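Local coordinates for protein succinate-semialdehyde dehydrogenase (NAD(P)(+)) (Marinobacter aquaeolei, PDB 3RH9) that probably oxidises succinate semialdehyde to succinate with NAD+ or NADP+ as the hydride acceptor, at residues G149-I154 and F472-A477; A165-A170 and M229-G234. All blocks are in the same frame, centred on the assembly; numbering follows the deposited sequence.

How the contacts relate
Contacts 1 and 2 lie on one face of the same mixed, largely parallel sheet, their centres about 8 Å apart. Strands 151-154 and 229-233 run side by side in it, joined by probable hydrogen bonds from Ser-231 N to Gly-152 O and from Ile-154 N to Ser-231 O, both 2.9 Å. In contact 1 the ring of Phe-474 closes over this face from near the C-terminus; in contact 2 Lys-167 reaches down to it from helix 162-174. Helix and ring also meet, Phe-474 CE1 packing on Lys-167 O. Contact 2 is nearer the predicted active-site Glu-256, whose side chain lies about 3 Å from that of Thr-233 and about 10 Å from that of Phe-474.

Contact 1 (G149-I154 and F472-A477); sequences GVTGLI and FEFVEA
Phe-474 brings its ring up to Thr-151 and Leu-153 on strand 151-154, a central strand of the Rossmann-like coenzyme-binding sheet of the aldehyde dehydrogenase fold. The packed part of the contact is entirely side chain: no hydrogen bond joins the two segments. Thr-151 puts its methyl at the ring edge, near the ring plane, with CG2 3.6 Å from Phe-474 CD2, and the two side chains cross at about a right angle. Its chi1 of 58° makes this possible, placing CG2 beside the backbone N and OG1 between N and the carbonyl carbon. Helix 162-174 contributes Ala-170 and Ala-174, and strand 229-233 contributes Met-229 and Ser-231, so the ring is buried among the helix, the sheet and the loop residue Cys-176. Were this ring cut back to an alanine, a gap would probably open between helix and sheet, and the methyls of Thr-151 and Leu-153 would lose their aromatic partner. The looser side lies away from the strand, where Phe-472 and Glu-473 are partly exposed. Glu-476 is buried at the subunit interface, its OE1 in a salt bridge with Arg-464 of the second subunit. At the far corner of the ring, Leu-153 CD2 comes in obliquely, 3.9 Å from Phe-474 CE2 and 4.0 Å from Phe-474 CZ.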
loop_
_atom_site.group_PDB
_atom_site.type_symbol
_atom_site.label_atom_id
_atom_site.label_comp_id
_atom_site.label_asym_id
_atom_site.label_seq_id
_atom_site.Cartn_x
_atom_site.Cartn_y
_atom_site.Cartn_z
ATOM N N GLY A 149 0.494 14.636 1.524
ATOM C CA GLY A 149 0.556 15.554 2.633
ATOM C C GLY A 149 1.948 15.454 3.168
ATOM O O GLY A 149 2.830 14.962 2.473
ATOM N N VAL A 150 2.148 15.918 4.394
ATOM C CA VAL A 150 3.464 15.873 5.025
ATOM C C VAL A 150 3.885 14.429 5.361
ATOM O O VAL A 150 3.166 13.699 6.059
ATOM C CB VAL A 150 3.517 16.772 6.301
ATOM C CG1 VAL A 150 4.831 16.604 7.017
ATOM C CG2 VAL A 150 3.305 18.219 5.932
ATOM N N THR A 151 5.047 14.018 4.869
ATOM C CA THR A 151 5.495 12.658 5.127
ATOM C C THR A 151 6.667 12.592 6.088
ATOM O O THR A 151 7.443 13.519 6.192
ATOM C CB THR A 151 5.872 11.936 3.823
ATOM O OG1 THR A 151 6.907 12.662 3.147
ATOM C CG2 THR A 151 4.667 11.862 2.924
ATOM N N GLY A 152 6.783 11.479 6.790
ATOM C CA GLY A 152 7.945 11.216 7.602
ATOM C C GLY A 152 8.833 10.229 6.889
ATOM O O GLY A 152 8.419 9.114 6.595
ATOM N N LEU A 153 10.055 10.650 6.595
ATOM C CA LEU A 153 11.030 9.792 5.939
ATOM C C LEU A 153 12.035 9.223 6.958
ATOM O O LEU A 153 12.852 9.982 7.535
ATOM C CB LEU A 153 11.760 10.581 4.850
ATOM C CG LEU A 153 10.876 11.273 3.810
ATOM C CD1 LEU A 153 11.666 11.596 2.572
ATOM C CD2 LEU A 153 9.720 10.395 3.449
ATOM N N ILE A 154 11.978 7.907 7.186
ATOM C CA ILE A 154 12.825 7.262 8.189
ATOM C C ILE A 154 13.786 6.260 7.563
ATOM O O ILE A 154 13.358 5.304 6.894
ATOM C CB ILE A 154 11.972 6.563 9.258
ATOM C CG1 ILE A 154 10.762 7.423 9.595
ATOM C CG2 ILE A 154 12.778 6.269 10.504
ATOM C CD1 ILE A 154 9.920 6.841 10.708
ATOM N N PHE A 472 4.927 7.278 -7.800
ATOM C CA PHE A 472 3.543 7.327 -7.318
ATOM C C PHE A 472 3.362 6.994 -5.835
ATOM O O PHE A 472 2.236 6.881 -5.362
ATOM C CB PHE A 472 2.626 6.429 -8.162
ATOM C CG PHE A 472 2.244 7.035 -9.473
ATOM C CD1 PHE A 472 3.085 6.945 -10.561
ATOM C CD2 PHE A 472 1.046 7.712 -9.615
ATOM C CE1 PHE A 472 2.741 7.515 -11.760
ATOM C CE2 PHE A 472 0.694 8.282 -10.819
ATOM C CZ PHE A 472 1.547 8.188 -11.887
ATOM N N GLU A 473 4.455 6.839 -5.107
ATOM C CA GLU A 473 4.358 6.484 -3.703
ATOM C C GLU A 473 3.749 7.601 -2.867
ATOM O O GLU A 473 2.845 7.363 -2.063
ATOM C CB GLU A 473 5.739 6.126 -3.153
ATOM C CG GLU A 473 6.256 4.765 -3.605
ATOM C CD GLU A 473 5.919 3.665 -2.614
ATOM O OE1 GLU A 473 4.710 3.483 -2.288
ATOM O OE2 GLU A 473 6.878 2.989 -2.156
ATOM N N PHE A 474 4.243 8.819 -3.054
ATOM C CA PHE A 474 3.813 9.930 -2.217
ATOM C C PHE A 474 2.634 10.742 -2.735
ATOM O O PHE A 474 2.485 11.903 -2.375
ATOM C CB PHE A 474 4.992 10.849 -1.930
ATOM C CG PHE A 474 6.084 10.166 -1.192
ATOM C CD1 PHE A 474 7.160 9.622 -1.874
ATOM C CD2 PHE A 474 6.012 10.011 0.184
ATOM C CE1 PHE A 474 8.162 8.979 -1.197
ATOM C CE2 PHE A 474 7.007 9.359 0.866
ATOM C CZ PHE A 474 8.086 8.844 0.174
ATOM N N VAL A 475 1.791 10.140 -3.562
ATOM C CA VAL A 475 0.600 10.837 -4.021
ATOM C C VAL A 475 -0.685 10.070 -3.703
ATOM O O VAL A 475 -0.674 8.842 -3.579
ATOM C CB VAL A 475 0.680 11.134 -5.513
ATOM C CG1 VAL A 475 1.699 12.215 -5.758
ATOM C CG2 VAL A 475 1.045 9.868 -6.286
ATOM N N GLU A 476 -1.780 10.815 -3.539
ATOM C CA GLU A 476 -3.121 10.233 -3.410
ATOM C C GLU A 476 -3.863 10.451 -4.717
ATOM O O GLU A 476 -3.977 11.578 -5.180
ATOM C CB GLU A 476 -3.906 10.916 -2.287
ATOM C CG GLU A 476 -3.459 10.606 -0.866
ATOM C CD GLU A 476 -3.848 9.205 -0.441
ATOM O OE1 GLU A 476 -4.158 8.392 -1.344
ATOM O OE2 GLU A 476 -3.827 8.913 0.786
ATOM N N ALA A 477 -4.349 9.388 -5.334
ATOM C CA ALA A 477 -5.075 9.563 -6.575
ATOM C C ALA A 477 -6.451 10.098 -6.229
ATOM O O ALA A 477 -7.019 9.737 -5.213
ATOM C CB ALA A 477 -5.170 8.264 -7.335
#

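Contact 2 (A165-A170 and M229-G234); sequences AKKLSA and MLSFTG
Lys-167 NZ is gripped by three side chains: it donates to Ser-231 OG at 2.8 Å and to Thr-233 OG1 at 3.1 Å, and Glu-465, from a loop outside the two segments, pairs with it in a salt bridge through OE2. The two hydroxyls belong to alternate residues of strand 229-233, so both rise from the same face of the sheet and the ammonium group bridges them. Ser-231 holds OG anti to its own backbone N (chi1 -175°), which turns the hydroxyl up to the lysine; Thr-233 instead carries OG1 beside its N, with its methyl CG2 anti to N. The lysine leaves the helix with its chain extended as far as CE and bends only at the last torsion (chi4 -61°), a turn that sets NZ between the two oxygens. Before that bend the aliphatic run passes over Ser-231, bringing Lys-167 CE to 3.4 Å from the backbone oxygen Ser-231 O. With all the touching residues buried, the two hydroxyls and the Glu-465 carboxylate give the ammonium three polar partners, and Glu-465 probably balances its charge. Thr-233 also packs on Glu-256, the predicted active-site residue on the next strand, 252-256, which puts this polar cluster beside the probable catalytic centre. Phe-232, between the two hydroxyl residues, points to the other side of the sheet and packs on Ile-154 and Leu-257. Helix 162-174 is the connection of a beta-alpha-beta crossover from strand 151-154 to its parallel neighbour 178-181; it runs nearly antiparallel to strand 229-233 (156°), the segment axes approaching to 9.9 Å, while helix 103-123 packs against it through Tyr-112, Ala-113 and Phe-116.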
loop_
_atom_site.group_PDB
_atom_site.type_symbol
_atom_site.label_atom_id
_atom_site.label_comp_id
_atom_site.label_asym_id
_atom_site.label_seq_id
_atom_site.Cartn_x
_atom_site.Cartn_y
_atom_site.Cartn_z
ATOM N N ALA A 165 17.772 9.267 -0.481
ATOM C CA ALA A 165 17.688 9.765 -1.854
ATOM C C ALA A 165 16.508 9.158 -2.601
ATOM O O ALA A 165 15.849 9.839 -3.391
ATOM C CB ALA A 165 18.978 9.499 -2.601
ATOM N N LYS A 166 16.253 7.873 -2.349
ATOM C CA LYS A 166 15.125 7.174 -2.954
ATOM C C LYS A 166 13.816 7.798 -2.491
ATOM O O LYS A 166 12.878 7.952 -3.268
ATOM C CB LYS A 166 15.119 5.684 -2.584
ATOM C CG LYS A 166 16.354 4.882 -3.011
ATOM C CD LYS A 166 16.332 3.489 -2.375
ATOM C CE LYS A 166 17.384 2.563 -2.974
ATOM N NZ LYS A 166 17.274 1.140 -2.472
ATOM N N LYS A 167 13.745 8.156 -1.222
ATOM C CA LYS A 167 12.482 8.609 -0.675
ATOM C C LYS A 167 12.204 10.063 -1.015
ATOM O O LYS A 167 11.071 10.433 -1.290
ATOM C CB LYS A 167 12.433 8.399 0.842
ATOM C CG LYS A 167 12.619 6.971 1.289
ATOM C CD LYS A 167 12.350 6.822 2.784
ATOM C CE LYS A 167 12.638 5.406 3.247
ATOM N NZ LYS A 167 11.774 4.417 2.550
ATOM N N LEU A 168 13.242 10.887 -0.989
ATOM C CA LEU A 168 13.056 12.328 -1.073
ATOM C C LEU A 168 12.865 12.790 -2.508
ATOM O O LEU A 168 12.089 13.696 -2.771
ATOM C CB LEU A 168 14.213 13.058 -0.409
ATOM C CG LEU A 168 14.018 14.565 -0.285
ATOM C CD1 LEU A 168 12.577 14.877 0.097
ATOM C CD2 LEU A 168 15.020 15.189 0.701
ATOM N N SER A 169 13.558 12.151 -3.437
ATOM C CA SER A 169 13.338 12.402 -4.853
ATOM C C SER A 169 11.882 12.171 -5.265
ATOM O O SER A 169 11.328 12.936 -6.054
ATOM C CB SER A 169 14.256 11.531 -5.689
ATOM O OG SER A 169 14.174 10.183 -5.270
ATOM N N ALA A 170 11.257 11.119 -4.742
ATOM C CA ALA A 170 9.849 10.843 -5.060
ATOM C C ALA A 170 8.905 11.791 -4.320
ATOM O O ALA A 170 7.937 12.273 -4.883
ATOM C CB ALA A 170 9.492 9.386 -4.782
HETATM N N MSE A 229 1.409 9.981 5.725
HETATM C CA MSE A 229 2.204 8.895 5.200
HETATM C C MSE A 229 3.588 8.782 5.816
HETATM O O MSE A 229 4.268 9.777 6.033
HETATM C CB MSE A 229 2.336 9.011 3.690
HETATM C CG MSE A 229 3.519 8.258 3.149
HETATM SE SE MSE A 229 3.246 7.768 1.295
HETATM C CE MSE A 229 4.614 6.371 1.146
ATOM N N LEU A 230 3.997 7.542 6.062
ATOM C CA LEU A 230 5.326 7.243 6.539
ATOM C C LEU A 230 6.074 6.377 5.535
ATOM O O LEU A 230 5.551 5.363 5.073
ATOM C CB LEU A 230 5.237 6.509 7.866
ATOM C CG LEU A 230 5.338 7.380 9.113
ATOM C CD1 LEU A 230 4.099 8.225 9.267
ATOM C CD2 LEU A 230 5.538 6.490 10.313
ATOM N N SER A 231 7.295 6.780 5.191
ATOM C CA SER A 231 8.162 5.938 4.380
ATOM C C SER A 231 9.359 5.486 5.219
ATOM O O SER A 231 10.238 6.283 5.538
ATOM C CB SER A 231 8.612 6.657 3.103
ATOM O OG SER A 231 9.356 5.787 2.258
ATOM N N PHE A 232 9.369 4.199 5.569
ATOM C CA PHE A 232 10.358 3.637 6.490
ATOM C C PHE A 232 11.189 2.491 5.885
ATOM O O PHE A 232 10.650 1.495 5.393
ATOM C CB PHE A 232 9.670 3.165 7.785
ATOM C CG PHE A 232 10.530 2.274 8.647
ATOM C CD1 PHE A 232 10.619 0.898 8.396
ATOM C CD2 PHE A 232 11.255 2.805 9.711
ATOM C CE1 PHE A 232 11.424 0.077 9.189
ATOM C CE2 PHE A 232 12.060 1.982 10.510
ATOM C CZ PHE A 232 12.139 0.621 10.247
ATOM N N THR A 233 12.506 2.644 5.927
ATOM C CA THR A 233 13.402 1.540 5.646
ATOM C C THR A 233 14.110 1.222 6.945
ATOM O O THR A 233 14.557 2.131 7.631
ATOM C CB THR A 233 14.445 1.911 4.575
ATOM O OG1 THR A 233 13.795 2.140 3.322
ATOM C CG2 THR A 233 15.443 0.802 4.391
ATOM N N GLY A 234 14.202 -0.055 7.296
ATOM C CA GLY A 234 14.886 -0.459 8.514
ATOM C C GLY A 234 14.608 -1.886 8.946
ATOM O O GLY A 234 14.417 -2.759 8.111
#